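Long-range contacts in aldehyde dehydrogenase 12 (Zea mays, PDB 6D97), which catalyses the NAD+-dependent oxidation of L-glutamate gamma-semialdehyde to glutamate, the last step of proline catabolism in plants: residues Pro42-Gln46 and Ser228-Glu232; Ile82-Met86 and Lys260-Ala265; Asn183-Tyr189 and Trp524-Ile530; Pro365-Thr371 and Lys403-Met408. All coordinates share one frame. Residues are numbered along the deposited sequence.

Contact 1: residues Pro42-Gln46 and Ser228-Glu232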
loop_
_atom_site.group_PDB
_atom_site.type_symbol
_atom_site.label_atom_id
_atom_site.label_comp_id
_atom_site.label_asym_id
_atom_site.label_seq_id
_atom_site.Cartn_x
_atom_site.Cartn_y
_atom_site.Cartn_z
ATOM N N PRO A 42 5.100 47.170 -22.008
ATOM C CA PRO A 42 5.828 46.069 -21.373
ATOM C C PRO A 42 5.275 45.727 -19.998
ATOM O O PRO A 42 4.656 46.543 -19.316
ATOM C CB PRO A 42 7.257 46.611 -21.263
ATOM C CG PRO A 42 7.080 48.084 -21.167
ATOM C CD PRO A 42 5.879 48.423 -22.002
ATOM N N ALA A 43 5.528 44.486 -19.597
ATOM C CA ALA A 43 5.197 43.987 -18.274
ATOM C C ALA A 43 6.473 43.800 -17.467
ATOM O O ALA A 43 7.575 43.736 -18.017
ATOM C CB ALA A 43 4.433 42.662 -18.357
ATOM N N GLU A 44 6.319 43.714 -16.150
ATOM C CA GLU A 44 7.444 43.439 -15.272
ATOM C C GLU A 44 7.163 42.205 -14.428
ATOM O O GLU A 44 6.011 41.902 -14.099
ATOM C CB GLU A 44 7.773 44.634 -14.366
ATOM C CG GLU A 44 6.662 45.093 -13.442
ATOM C CD GLU A 44 7.148 46.127 -12.437
ATOM O OE1 GLU A 44 7.248 45.790 -11.235
ATOM O OE2 GLU A 44 7.447 47.269 -12.854
ATOM N N VAL A 45 8.233 41.488 -14.101
ATOM C CA VAL A 45 8.181 40.303 -13.255
ATOM C C VAL A 45 8.995 40.586 -12.004
ATOM O O VAL A 45 10.159 40.993 -12.093
ATOM C CB VAL A 45 8.719 39.058 -13.982
ATOM C CG1 VAL A 45 8.626 37.832 -13.078
ATOM C CG2 VAL A 45 7.961 38.846 -15.269
ATOM N N GLN A 46 8.387 40.372 -10.847
ATOM C CA GLN A 46 9.024 40.668 -9.576
ATOM C C GLN A 46 9.369 39.385 -8.839
ATOM O O GLN A 46 8.883 38.295 -9.155
ATOM C CB GLN A 46 8.120 41.546 -8.706
ATOM C CG GLN A 46 7.764 42.878 -9.338
ATOM C CD GLN A 46 6.846 43.703 -8.469
ATOM O OE1 GLN A 46 5.624 43.605 -8.569
ATOM N NE2 GLN A 46 7.431 44.517 -7.597
ATOM N N SER A 228 9.218 33.282 -16.576
ATOM C CA SER A 228 8.828 33.295 -15.171
ATOM C C SER A 228 7.608 34.162 -14.901
ATOM O O SER A 228 7.089 34.131 -13.779
ATOM C CB SER A 228 9.991 33.773 -14.298
ATOM O OG SER A 228 10.399 35.085 -14.649
ATOM N N ILE A 229 7.147 34.934 -15.890
ATOM C CA ILE A 229 5.956 35.755 -15.701
ATOM C C ILE A 229 4.751 34.881 -15.398
ATOM O O ILE A 229 3.846 35.287 -14.660
ATOM C CB ILE A 229 5.716 36.651 -16.938
ATOM C CG1 ILE A 229 4.692 37.742 -16.621
ATOM C CG2 ILE A 229 5.257 35.825 -18.138
ATOM C CD1 ILE A 229 4.688 38.891 -17.623
ATOM N N VAL A 230 4.737 33.655 -15.927
ATOM C CA VAL A 230 3.581 32.780 -15.768
ATOM C C VAL A 230 3.429 32.368 -14.312
ATOM O O VAL A 230 2.370 32.550 -13.700
ATOM C CB VAL A 230 3.703 31.554 -16.687
ATOM C CG1 VAL A 230 2.560 30.587 -16.424
ATOM C CG2 VAL A 230 3.725 31.992 -18.140
ATOM N N MET A 231 4.494 31.806 -13.731
ATOM C CA MET A 231 4.430 31.403 -12.331
ATOM C C MET A 231 4.247 32.598 -11.413
ATOM O O MET A 231 3.669 32.461 -10.331
ATOM C CB MET A 231 5.683 30.627 -11.933
ATOM C CG MET A 231 5.546 29.138 -12.111
ATOM S SD MET A 231 4.021 28.444 -11.440
ATOM C CE MET A 231 4.327 28.588 -9.684
ATOM N N GLU A 232 4.729 33.774 -11.819
ATOM C CA GLU A 232 4.494 34.972 -11.023
ATOM C C GLU A 232 3.002 35.255 -10.910
ATOM O O GLU A 232 2.487 35.519 -9.817
ATOM C CB GLU A 232 5.233 36.162 -11.636
ATOM C CG GLU A 232 5.546 37.263 -10.638
ATOM C CD GLU A 232 4.969 38.603 -11.033
ATOM O OE1 GLU A 232 5.729 39.591 -11.058
ATOM O OE2 GLU A 232 3.756 38.669 -11.318
#

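Contact 2: residues Ile82-Met86 and Lys260-Ala265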
loop_
_atom_site.group_PDB
_atom_site.type_symbol
_atom_site.label_atom_id
_atom_site.label_comp_id
_atom_site.label_asym_id
_atom_site.label_seq_id
_atom_site.Cartn_x
_atom_site.Cartn_y
_atom_site.Cartn_z
ATOM N N ILE A 82 21.361 38.293 -2.483
ATOM C CA ILE A 82 20.615 37.069 -2.198
ATOM C C ILE A 82 20.457 36.803 -0.705
ATOM O O ILE A 82 19.937 35.740 -0.332
ATOM C CB ILE A 82 21.267 35.842 -2.869
ATOM C CG1 ILE A 82 22.664 35.600 -2.290
ATOM C CG2 ILE A 82 21.325 36.008 -4.377
ATOM C CD1 ILE A 82 23.214 34.216 -2.556
ATOM N N LYS A 83 20.882 37.732 0.161
ATOM C CA LYS A 83 20.845 37.481 1.601
ATOM C C LYS A 83 19.420 37.259 2.092
ATOM O O LYS A 83 19.174 36.382 2.928
ATOM C CB LYS A 83 21.488 38.643 2.361
ATOM C CG LYS A 83 21.878 38.298 3.796
ATOM C CD LYS A 83 22.259 39.534 4.599
ATOM C CE LYS A 83 22.765 39.143 5.979
ATOM N NZ LYS A 83 22.976 40.325 6.855
ATOM N N SER A 84 18.471 38.049 1.583
ATOM C CA SER A 84 17.085 37.920 2.016
ATOM C C SER A 84 16.538 36.526 1.731
ATOM O O SER A 84 15.748 35.988 2.516
ATOM C CB SER A 84 16.226 38.989 1.339
ATOM O OG SER A 84 16.420 40.255 1.947
ATOM N N PHE A 85 16.954 35.917 0.618
ATOM C CA PHE A 85 16.491 34.569 0.307
ATOM C C PHE A 85 17.111 33.544 1.248
ATOM O O PHE A 85 16.430 32.611 1.692
ATOM C CB PHE A 85 16.792 34.234 -1.154
ATOM C CG PHE A 85 15.975 35.029 -2.130
ATOM C CD1 PHE A 85 14.715 34.598 -2.514
ATOM C CD2 PHE A 85 16.459 36.217 -2.654
ATOM C CE1 PHE A 85 13.954 35.331 -3.409
ATOM C CE2 PHE A 85 15.704 36.957 -3.549
ATOM C CZ PHE A 85 14.450 36.513 -3.929
ATOM N N MET A 86 18.396 33.709 1.573
ATOM C CA MET A 86 19.025 32.873 2.591
ATOM C C MET A 86 18.301 33.000 3.926
ATOM O O MET A 86 17.987 31.995 4.576
ATOM C CB MET A 86 20.496 33.258 2.750
ATOM C CG MET A 86 21.383 32.907 1.575
ATOM S SD MET A 86 22.925 33.839 1.636
ATOM C CE MET A 86 23.496 33.436 3.285
ATOM N N LYS A 260 25.018 30.173 -6.759
ATOM C CA LYS A 260 25.577 30.715 -5.525
ATOM C C LYS A 260 24.589 30.591 -4.373
ATOM O O LYS A 260 24.979 30.267 -3.244
ATOM C CB LYS A 260 25.973 32.178 -5.712
ATOM C CG LYS A 260 27.007 32.454 -6.783
ATOM C CD LYS A 260 27.292 33.950 -6.811
ATOM C CE LYS A 260 27.607 34.455 -8.207
ATOM N NZ LYS A 260 28.931 33.987 -8.688
ATOM N N LEU A 261 23.307 30.857 -4.633
ATOM C CA LEU A 261 22.309 30.759 -3.574
ATOM C C LEU A 261 22.213 29.336 -3.039
ATOM O O LEU A 261 22.076 29.128 -1.828
ATOM C CB LEU A 261 20.951 31.234 -4.085
ATOM C CG LEU A 261 19.780 31.018 -3.127
ATOM C CD1 LEU A 261 20.008 31.760 -1.820
ATOM C CD2 LEU A 261 18.479 31.455 -3.774
ATOM N N LEU A 262 22.300 28.343 -3.929
ATOM C CA LEU A 262 22.231 26.949 -3.499
ATOM C C LEU A 262 23.397 26.593 -2.588
ATOM O O LEU A 262 23.222 25.882 -1.592
ATOM C CB LEU A 262 22.212 26.020 -4.713
ATOM C CG LEU A 262 21.010 26.084 -5.657
ATOM C CD1 LEU A 262 21.216 25.155 -6.851
ATOM C CD2 LEU A 262 19.732 25.734 -4.922
ATOM N N LEU A 263 24.595 27.071 -2.915
ATOM C CA LEU A 263 25.763 26.759 -2.103
ATOM C C LEU A 263 25.846 27.607 -0.843
ATOM O O LEU A 263 26.514 27.205 0.115
ATOM C CB LEU A 263 27.029 26.927 -2.943
ATOM C CG LEU A 263 27.135 25.899 -4.071
ATOM C CD1 LEU A 263 28.264 26.232 -5.033
ATOM C CD2 LEU A 263 27.320 24.507 -3.485
ATOM N N GLU A 264 25.178 28.760 -0.817
ATOM C CA GLU A 264 25.191 29.613 0.363
ATOM C C GLU A 264 24.042 29.306 1.314
ATOM O O GLU A 264 24.220 29.358 2.535
ATOM C CB GLU A 264 25.145 31.086 -0.052
ATOM C CG GLU A 264 26.463 31.619 -0.590
ATOM C CD GLU A 264 26.958 32.818 0.192
ATOM O OE1 GLU A 264 26.755 33.961 -0.270
ATOM O OE2 GLU A 264 27.535 32.617 1.282
ATOM N N ALA A 265 22.862 28.990 0.778
ATOM C CA ALA A 265 21.716 28.687 1.626
ATOM C C ALA A 265 21.685 27.232 2.066
ATOM O O ALA A 265 21.022 26.915 3.061
ATOM C CB ALA A 265 20.414 29.036 0.899
HETATM O O HOH W 1 19.684 29.682 4.341
#

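Contact 3: residues Asn183-Tyr189 and Trp524-Ile530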
loop_
_atom_site.group_PDB
_atom_site.type_symbol
_atom_site.label_atom_id
_atom_site.label_comp_id
_atom_site.label_asym_id
_atom_site.label_seq_id
_atom_site.Cartn_x
_atom_site.Cartn_y
_atom_site.Cartn_z
ATOM N N ASN A 183 6.994 2.753 13.627
ATOM C CA ASN A 183 6.220 3.568 12.703
ATOM C C ASN A 183 7.124 4.158 11.633
ATOM O O ASN A 183 8.234 4.607 11.926
ATOM C CB ASN A 183 5.497 4.700 13.441
ATOM C CG ASN A 183 4.605 4.193 14.552
ATOM O OD1 ASN A 183 5.080 3.767 15.605
ATOM N ND2 ASN A 183 3.305 4.248 14.329
ATOM N N GLY A 184 6.633 4.175 10.395
ATOM C CA GLY A 184 7.352 4.818 9.314
ATOM C C GLY A 184 6.621 6.028 8.766
ATOM O O GLY A 184 5.510 5.896 8.247
ATOM N N TYR A 185 7.233 7.205 8.862
ATOM C CA TYR A 185 6.609 8.454 8.456
ATOM C C TYR A 185 7.296 9.030 7.226
ATOM O O TYR A 185 8.419 8.655 6.878
ATOM C CB TYR A 185 6.658 9.491 9.585
ATOM C CG TYR A 185 5.772 9.179 10.767
ATOM C CD1 TYR A 185 4.438 9.581 10.786
ATOM C CD2 TYR A 185 6.271 8.490 11.870
ATOM C CE1 TYR A 185 3.626 9.304 11.870
ATOM C CE2 TYR A 185 5.471 8.207 12.957
ATOM C CZ TYR A 185 4.151 8.618 12.952
ATOM O OH TYR A 185 3.357 8.332 14.035
ATOM N N ARG A 186 6.601 9.957 6.569
ATOM C CA ARG A 186 7.177 10.772 5.505
ATOM C C ARG A 186 7.500 12.129 6.118
ATOM O O ARG A 186 6.602 12.928 6.392
ATOM C CB ARG A 186 6.226 10.907 4.321
ATOM C CG ARG A 186 5.737 9.595 3.732
ATOM C CD ARG A 186 6.884 8.669 3.378
ATOM N NE ARG A 186 7.874 9.324 2.529
ATOM C CZ ARG A 186 8.980 8.736 2.085
ATOM N NH1 ARG A 186 9.233 7.477 2.406
ATOM N NH2 ARG A 186 9.832 9.409 1.324
ATOM N N TRP A 187 8.784 12.380 6.346
ATOM C CA TRP A 187 9.247 13.612 6.972
ATOM C C TRP A 187 9.660 14.619 5.908
ATOM O O TRP A 187 10.229 14.236 4.884
ATOM C CB TRP A 187 10.436 13.338 7.884
ATOM C CG TRP A 187 10.330 13.998 9.208
ATOM C CD1 TRP A 187 11.132 14.985 9.709
ATOM C CD2 TRP A 187 9.356 13.719 10.216
ATOM N NE1 TRP A 187 10.717 15.333 10.971
ATOM C CE2 TRP A 187 9.626 14.573 11.305
ATOM C CE3 TRP A 187 8.279 12.830 10.303
ATOM C CZ2 TRP A 187 8.858 14.564 12.468
ATOM C CZ3 TRP A 187 7.518 12.821 11.457
ATOM C CH2 TRP A 187 7.812 13.684 12.526
ATOM N N PRO A 188 9.417 15.907 6.127
ATOM C CA PRO A 188 9.877 16.913 5.167
ATOM C C PRO A 188 11.384 17.080 5.247
ATOM O O PRO A 188 12.060 16.541 6.125
ATOM C CB PRO A 188 9.150 18.186 5.612
ATOM C CG PRO A 188 8.965 17.997 7.072
ATOM C CD PRO A 188 8.727 16.520 7.274
ATOM N N TYR A 189 11.913 17.846 4.300
ATOM C CA TYR A 189 13.314 18.229 4.347
ATOM C C TYR A 189 13.524 19.609 4.950
ATOM O O TYR A 189 14.609 19.882 5.477
ATOM C CB TYR A 189 13.924 18.198 2.948
ATOM C CG TYR A 189 14.059 16.823 2.339
ATOM C CD1 TYR A 189 15.115 15.988 2.673
ATOM C CD2 TYR A 189 13.152 16.375 1.398
ATOM C CE1 TYR A 189 15.250 14.735 2.097
ATOM C CE2 TYR A 189 13.276 15.133 0.824
ATOM C CZ TYR A 189 14.325 14.318 1.172
ATOM O OH TYR A 189 14.430 13.084 0.580
ATOM N N TRP A 524 9.770 14.945 -2.260
ATOM C CA TRP A 524 9.648 16.020 -1.283
ATOM C C TRP A 524 9.567 15.544 0.159
ATOM O O TRP A 524 9.273 16.349 1.050
ATOM C CB TRP A 524 8.439 16.887 -1.623
ATOM C CG TRP A 524 8.672 17.649 -2.876
ATOM C CD1 TRP A 524 7.939 17.593 -4.030
ATOM C CD2 TRP A 524 9.746 18.559 -3.123
ATOM N NE1 TRP A 524 8.485 18.431 -4.973
ATOM C CE2 TRP A 524 9.594 19.036 -4.441
ATOM C CE3 TRP A 524 10.819 19.028 -2.352
ATOM C CZ2 TRP A 524 10.475 19.954 -5.005
ATOM C CZ3 TRP A 524 11.690 19.936 -2.912
ATOM C CH2 TRP A 524 11.512 20.393 -4.227
ATOM N N SER A 525 9.831 14.268 0.418
ATOM C CA SER A 525 9.918 13.793 1.789
ATOM C C SER A 525 10.927 12.658 1.851
ATOM O O SER A 525 11.340 12.099 0.830
ATOM C CB SER A 525 8.554 13.343 2.324
ATOM O OG SER A 525 8.104 12.170 1.672
ATOM N N CYS A 526 11.333 12.338 3.072
ATOM C CA CYS A 526 12.206 11.213 3.349
ATOM C C CYS A 526 11.562 10.359 4.428
ATOM O O CYS A 526 10.640 10.791 5.123
ATOM C CB CYS A 526 13.600 11.672 3.795
ATOM S SG CYS A 526 13.604 12.750 5.241
ATOM N N HIS A 527 12.048 9.130 4.557
ATOM C CA HIS A 527 11.531 8.237 5.581
ATOM C C HIS A 527 12.088 8.622 6.945
ATOM O O HIS A 527 13.287 8.884 7.086
ATOM C CB HIS A 527 11.881 6.785 5.267
ATOM C CG HIS A 527 11.320 5.809 6.253
ATOM N ND1 HIS A 527 10.098 5.195 6.079
ATOM C CD2 HIS A 527 11.801 5.359 7.436
ATOM C CE1 HIS A 527 9.857 4.399 7.106
ATOM N NE2 HIS A 527 10.873 4.483 7.946
ATOM N N ARG A 528 11.207 8.677 7.942
ATOM C CA ARG A 528 11.602 8.715 9.341
ATOM C C ARG A 528 10.902 7.578 10.063
ATOM O O ARG A 528 9.683 7.416 9.943
ATOM C CB ARG A 528 11.258 10.043 10.023
ATOM C CG ARG A 528 11.920 10.155 11.388
ATOM C CD ARG A 528 11.482 11.354 12.207
ATOM N NE ARG A 528 12.303 11.476 13.411
ATOM C CZ ARG A 528 12.082 12.351 14.389
ATOM N NH1 ARG A 528 11.057 13.184 14.319
ATOM N NH2 ARG A 528 12.876 12.387 15.448
ATOM N N GLU A 529 11.673 6.795 10.806
ATOM C CA GLU A 529 11.140 5.707 11.608
ATOM C C GLU A 529 11.087 6.154 13.062
ATOM O O GLU A 529 12.090 6.626 13.608
ATOM C CB GLU A 529 11.996 4.448 11.464
ATOM C CG GLU A 529 11.395 3.200 12.094
ATOM C CD GLU A 529 10.319 2.571 11.229
ATOM O OE1 GLU A 529 10.233 2.928 10.035
ATOM O OE2 GLU A 529 9.551 1.728 11.741
ATOM N N ILE A 530 9.912 6.032 13.671
ATOM C CA ILE A 530 9.706 6.345 15.078
ATOM C C ILE A 530 9.206 5.077 15.750
ATOM O O ILE A 530 8.146 4.548 15.387
ATOM C CB ILE A 530 8.717 7.505 15.272
ATOM C CG1 ILE A 530 9.288 8.794 14.682
ATOM C CG2 ILE A 530 8.408 7.703 16.748
ATOM C CD1 ILE A 530 8.299 9.943 14.678
HETATM O O HOH W 2 8.039 5.703 4.296
#

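Contact 4: residues Pro365-Thr371 and Lys403-Met408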
loop_
_atom_site.group_PDB
_atom_site.type_symbol
_atom_site.label_atom_id
_atom_site.label_comp_id
_atom_site.label_asym_id
_atom_site.label_seq_id
_atom_site.Cartn_x
_atom_site.Cartn_y
_atom_site.Cartn_z
ATOM N N PRO A 365 9.232 29.607 -32.861
ATOM C CA PRO A 365 10.572 29.893 -32.333
ATOM C C PRO A 365 11.093 28.756 -31.467
ATOM O O PRO A 365 10.339 28.076 -30.768
ATOM C CB PRO A 365 10.363 31.171 -31.508
ATOM C CG PRO A 365 9.098 31.767 -32.030
ATOM C CD PRO A 365 8.244 30.618 -32.452
ATOM N N VAL A 366 12.406 28.546 -31.543
ATOM C CA VAL A 366 13.105 27.511 -30.789
ATOM C C VAL A 366 14.057 28.242 -29.854
ATOM O O VAL A 366 15.093 28.764 -30.287
ATOM C CB VAL A 366 13.852 26.533 -31.699
ATOM C CG1 VAL A 366 14.546 25.482 -30.868
ATOM C CG2 VAL A 366 12.883 25.896 -32.683
ATOM N N LEU A 367 13.714 28.276 -28.566
ATOM C CA LEU A 367 14.308 29.257 -27.667
ATOM C C LEU A 367 15.733 28.915 -27.249
ATOM O O LEU A 367 16.436 29.794 -26.741
ATOM C CB LEU A 367 13.429 29.427 -26.424
ATOM C CG LEU A 367 12.008 29.963 -26.631
ATOM C CD1 LEU A 367 11.460 30.579 -25.351
ATOM C CD2 LEU A 367 11.968 30.963 -27.775
ATOM N N THR A 368 16.189 27.675 -27.451
ATOM C CA THR A 368 17.519 27.297 -26.990
ATOM C C THR A 368 18.397 26.677 -28.073
ATOM O O THR A 368 19.509 26.236 -27.761
ATOM C CB THR A 368 17.433 26.335 -25.797
ATOM O OG1 THR A 368 16.709 25.159 -26.175
ATOM C CG2 THR A 368 16.745 27.006 -24.622
ATOM N N VAL A 369 17.946 26.625 -29.326
ATOM C CA VAL A 369 18.785 26.161 -30.430
ATOM C C VAL A 369 18.574 27.106 -31.604
ATOM O O VAL A 369 17.437 27.306 -32.046
ATOM C CB VAL A 369 18.473 24.714 -30.859
ATOM C CG1 VAL A 369 19.568 24.186 -31.788
ATOM C CG2 VAL A 369 18.315 23.809 -29.655
ATOM N N THR A 370 19.658 27.685 -32.111
ATOM C CA THR A 370 19.550 28.580 -33.252
ATOM C C THR A 370 19.309 27.790 -34.537
ATOM O O THR A 370 19.515 26.573 -34.601
ATOM C CB THR A 370 20.816 29.424 -33.404
ATOM O OG1 THR A 370 21.920 28.572 -33.737
ATOM C CG2 THR A 370 21.122 30.161 -32.110
ATOM N N THR A 371 18.867 28.511 -35.570
ATOM C CA THR A 371 18.674 27.892 -36.878
ATOM C C THR A 371 19.984 27.339 -37.423
ATOM O O THR A 371 20.020 26.228 -37.966
ATOM C CB THR A 371 18.076 28.903 -37.861
ATOM O OG1 THR A 371 16.891 29.482 -37.302
ATOM C CG2 THR A 371 17.723 28.215 -39.168
ATOM N N LYS A 403 17.315 36.376 -34.091
ATOM C CA LYS A 403 18.226 35.312 -34.494
ATOM C C LYS A 403 18.753 34.501 -33.316
ATOM O O LYS A 403 19.316 33.423 -33.537
ATOM C CB LYS A 403 19.388 35.895 -35.299
ATOM C CG LYS A 403 18.971 36.470 -36.650
ATOM C CD LYS A 403 18.467 35.384 -37.593
ATOM C CE LYS A 403 19.611 34.730 -38.350
ATOM N NZ LYS A 403 19.213 33.415 -38.932
ATOM N N ILE A 404 18.585 34.977 -32.078
ATOM C CA ILE A 404 18.959 34.159 -30.929
ATOM C C ILE A 404 18.107 32.903 -30.852
ATOM O O ILE A 404 18.510 31.918 -30.224
ATOM C CB ILE A 404 18.852 34.945 -29.601
ATOM C CG1 ILE A 404 17.497 35.649 -29.486
ATOM C CG2 ILE A 404 20.027 35.904 -29.433
ATOM C CD1 ILE A 404 17.129 36.027 -28.062
ATOM N N TYR A 405 16.931 32.913 -31.470
ATOM C CA TYR A 405 16.013 31.787 -31.445
ATOM C C TYR A 405 15.960 31.137 -32.818
ATOM O O TYR A 405 16.027 31.822 -33.845
ATOM C CB TYR A 405 14.614 32.234 -31.018
ATOM C CG TYR A 405 14.574 32.842 -29.634
ATOM C CD1 TYR A 405 15.439 32.401 -28.635
ATOM C CD2 TYR A 405 13.682 33.862 -29.325
ATOM C CE1 TYR A 405 15.407 32.949 -27.367
ATOM C CE2 TYR A 405 13.650 34.422 -28.060
ATOM C CZ TYR A 405 14.515 33.959 -27.088
ATOM O OH TYR A 405 14.483 34.508 -25.831
ATOM N N GLY A 406 15.850 29.815 -32.833
ATOM C CA GLY A 406 15.754 29.104 -34.085
ATOM C C GLY A 406 14.377 29.211 -34.708
ATOM O O GLY A 406 13.379 29.477 -34.040
ATOM N N ALA A 407 14.335 28.998 -36.024
ATOM C CA ALA A 407 13.085 29.060 -36.786
ATOM C C ALA A 407 13.228 28.081 -37.952
ATOM O O ALA A 407 13.649 28.455 -39.049
ATOM C CB ALA A 407 12.785 30.473 -37.267
ATOM N N MET A 408 12.863 26.830 -37.697
ATOM C CA MET A 408 13.089 25.733 -38.626
ATOM C C MET A 408 11.777 25.053 -38.985
ATOM O O MET A 408 10.874 24.934 -38.152
ATOM C CB MET A 408 14.049 24.700 -38.026
ATOM C CG MET A 408 15.516 25.078 -38.112
ATOM S SD MET A 408 16.154 24.962 -39.793
ATOM C CE MET A 408 15.862 23.230 -40.147
HETATM O O HOH W 3 18.443 31.527 -35.308
#

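Contact 1: residues Pro42-Gln46 and Ser228-Glu232
Ala43-Val45 run as a strand past the N-terminal end of the Ile229-Glu232 helical turn, and the backbones come closest at Val45 and Ile229, whose CA atoms are 5.6 Å apart. Glu232 N donates to Ser228 O at 3.1 Å, closing the turn that carries Ile229 and Glu232 on the same flank. Buried Val45 contributes most from the strand: its CG2 lies 3.6 Å from Ile229 CB, and its CG1 lies 3.6 Å from Ser228 OG, a hydroxyl already hydrogen-bonded to Asn252. Ala43, two residues back and pointing the same way, adds its CB at 3.9 Å from Ile229 CD1, while the intervening Glu44 points away from the helix. The polar link is a hydrogen bond: Gln46 N donates to Glu232 OE1 at 2.8 Å, nearly straight at 169°, so the carboxylate takes up the Gln46 amide, where strand 43-49 is interrupted. Glu232 OE2 forms a salt bridge with Arg236 one helical turn on. A strand of the small mixed sheet thus packs on the start of a helix of the Rossmann-type NAD-binding domain, the side chain of Ser228 about 8 Å from the bound NAD. Ala43 bonds through its backbone to Phe71 and Lys73, Val45 to Lys73 and Ala75; Ile72 of strand 70-74 packs on both Val45 and Ile229, and helix 124-137 covers Ile229 through Leu133 and Val137.

Contact 2: residues Ile82-Met86 and Lys260-Ala265
Along helix 255-265, Lys260 touches the other segment with its backbone, Lys260 C lying 4.3 Å from Ile82 CD1, while its amine leads away. Leu261 does most of the packing. Ile82, the N-cap residue of helix 83-90, reaches across so that its CD1 sits 3.7 Å from Leu261 CA, and Leu261 CD1 lies 4.1 Å from Phe85 CB and 3.8 Å from Met86 CG. The next turn brings Glu264, whose CB is 3.9 Å from Met86 SD. Ala265 closes the row: its small CB lets the backbones approach to 5.1 Å between Ala265 CA and Met86 CA, with Met86 CG 4.0 Å from Ala265 CB. A water donates to Met86 O at 2.9 Å and, weakly, to Ala265 O at 3.3 Å. The direct contacts of this helix-helix seam are mainly apolar, with the Glu264 carboxylate at the exposed margin. It lies beside the Rossmann-type parallel sheet, where Phe85 and Leu261 both pack on Ile251 of strand 249-251, Phe85 also touches strand 43-49, and Leu262 covers strand 191-196.

Contact 3: residues Asn183-Tyr189 and Trp524-Ile530
Trp187, Tyr185 and Ile530 form the apolar centre, on the face of the sheet that also holds Cys526 and Arg528. Ile530 CD1 lies 3.7 Å from Tyr185 CE2 and 4.3 Å from Trp187 CH2. The aliphatic part of Arg528 covers the indole, its CD 3.8 Å from the centroid of the Trp187 six-membered ring in a CH-pi contact, with an off-centre cation-pi approach of CZ at 4.8 Å. Next to the Trp187-Cys526 pair, Cys526 SG makes an oblique sulfur-aromatic contact with Tyr189, 4.5 Å from the ring centroid. Antiparallel pairing underlies this packing: Asn183-Ile530, Tyr185-Arg528 and Trp187-Cys526 are hydrogen-bonded pairs, with Tyr185 N to Arg528 O and Trp187 N to Cys526 O both 2.7 Å. The other face is polar. His527 NE2 donates to Glu529 OE1 at 2.7 Å, across Gly184, where a CB would collide with the imidazole. Arg186 NE donates to Ser525 OG at 3.0 Å, a hydroxyl also hydrogen-bonded to Lys521 O, and a water joins Arg186 NH1 and His527 ND1. The three-stranded sheet, with strand 170-174 on the far side of strand 180-187, belongs to the oligomerization arm of this family. A strand of the second subunit pairs in parallel with Glu529 and Ile530, continuing the sheet, while Arg528 bonds to Asn483, Ser481, Leu478 and Thr486 of that subunit; Trp524 packs on strands 191-196 and 269-273.

Contact 4: residues Pro365-Thr371 and Lys403-Met408
Two reciprocal backbone hydrogen bonds join Val366 and Gly406: Val366 N donates to Gly406 O at 2.8 Å, and Gly406 N donates to Val366 O at 2.9 Å. At the next residue, Ala407 N donates a hydrogen bond to Thr371 OG1 at 2.9 Å. One water bridges the two loops, accepting from Thr371 N at 3.1 Å and donating to Lys403 O at 2.7 Å and Tyr405 O at 2.8 Å. The Val366-Gly406 pair is a single antiparallel bridge between two loops, and the first loop then bends back around Gly406 to enter helix 371-382, with Thr370 as N-cap, its OG1 bonded to Ala373 N. The bend leaves Gly406 no room for a side chain: an ideal CB would fall 2.3 Å from Val369 O. On one flank Leu367 CD2 sits over the face of Tyr405, 3.6 Å from the ring centroid and 7° off its normal, a clear CH-pi contact. Phe198 of the NAD pocket touches both Leu367 and Thr368, and Thr368 itself contacts the bound NAD. Toward the helix, Thr371 CG2 lies 3.7 Å from Met408 SD, and Met408 also packs on Met374 and Ile375 of helix 371-382.

The first three contacts interlock along the chain, their segments alternating, whereas contact 4 is nested inside the long loop that contact 3 closes. Contacts 1 and 2 both lie near the NAD site: the side chains of Ser228 and Leu261 are each about 8 Å from the bound NAD, and the contact centres are 22 Å apart. Contact 4 is also 22 Å from contact 1 between centres, and it alone touches the cofactor, through Thr368. Contact 3 is the most remote from NAD, its Trp524 side chain about 13 Å away. Contacts 3 and 4 lie on opposite sides of the chain's centre, 44 Å apart between their own centres, and of the four, contact 3 alone meets another subunit.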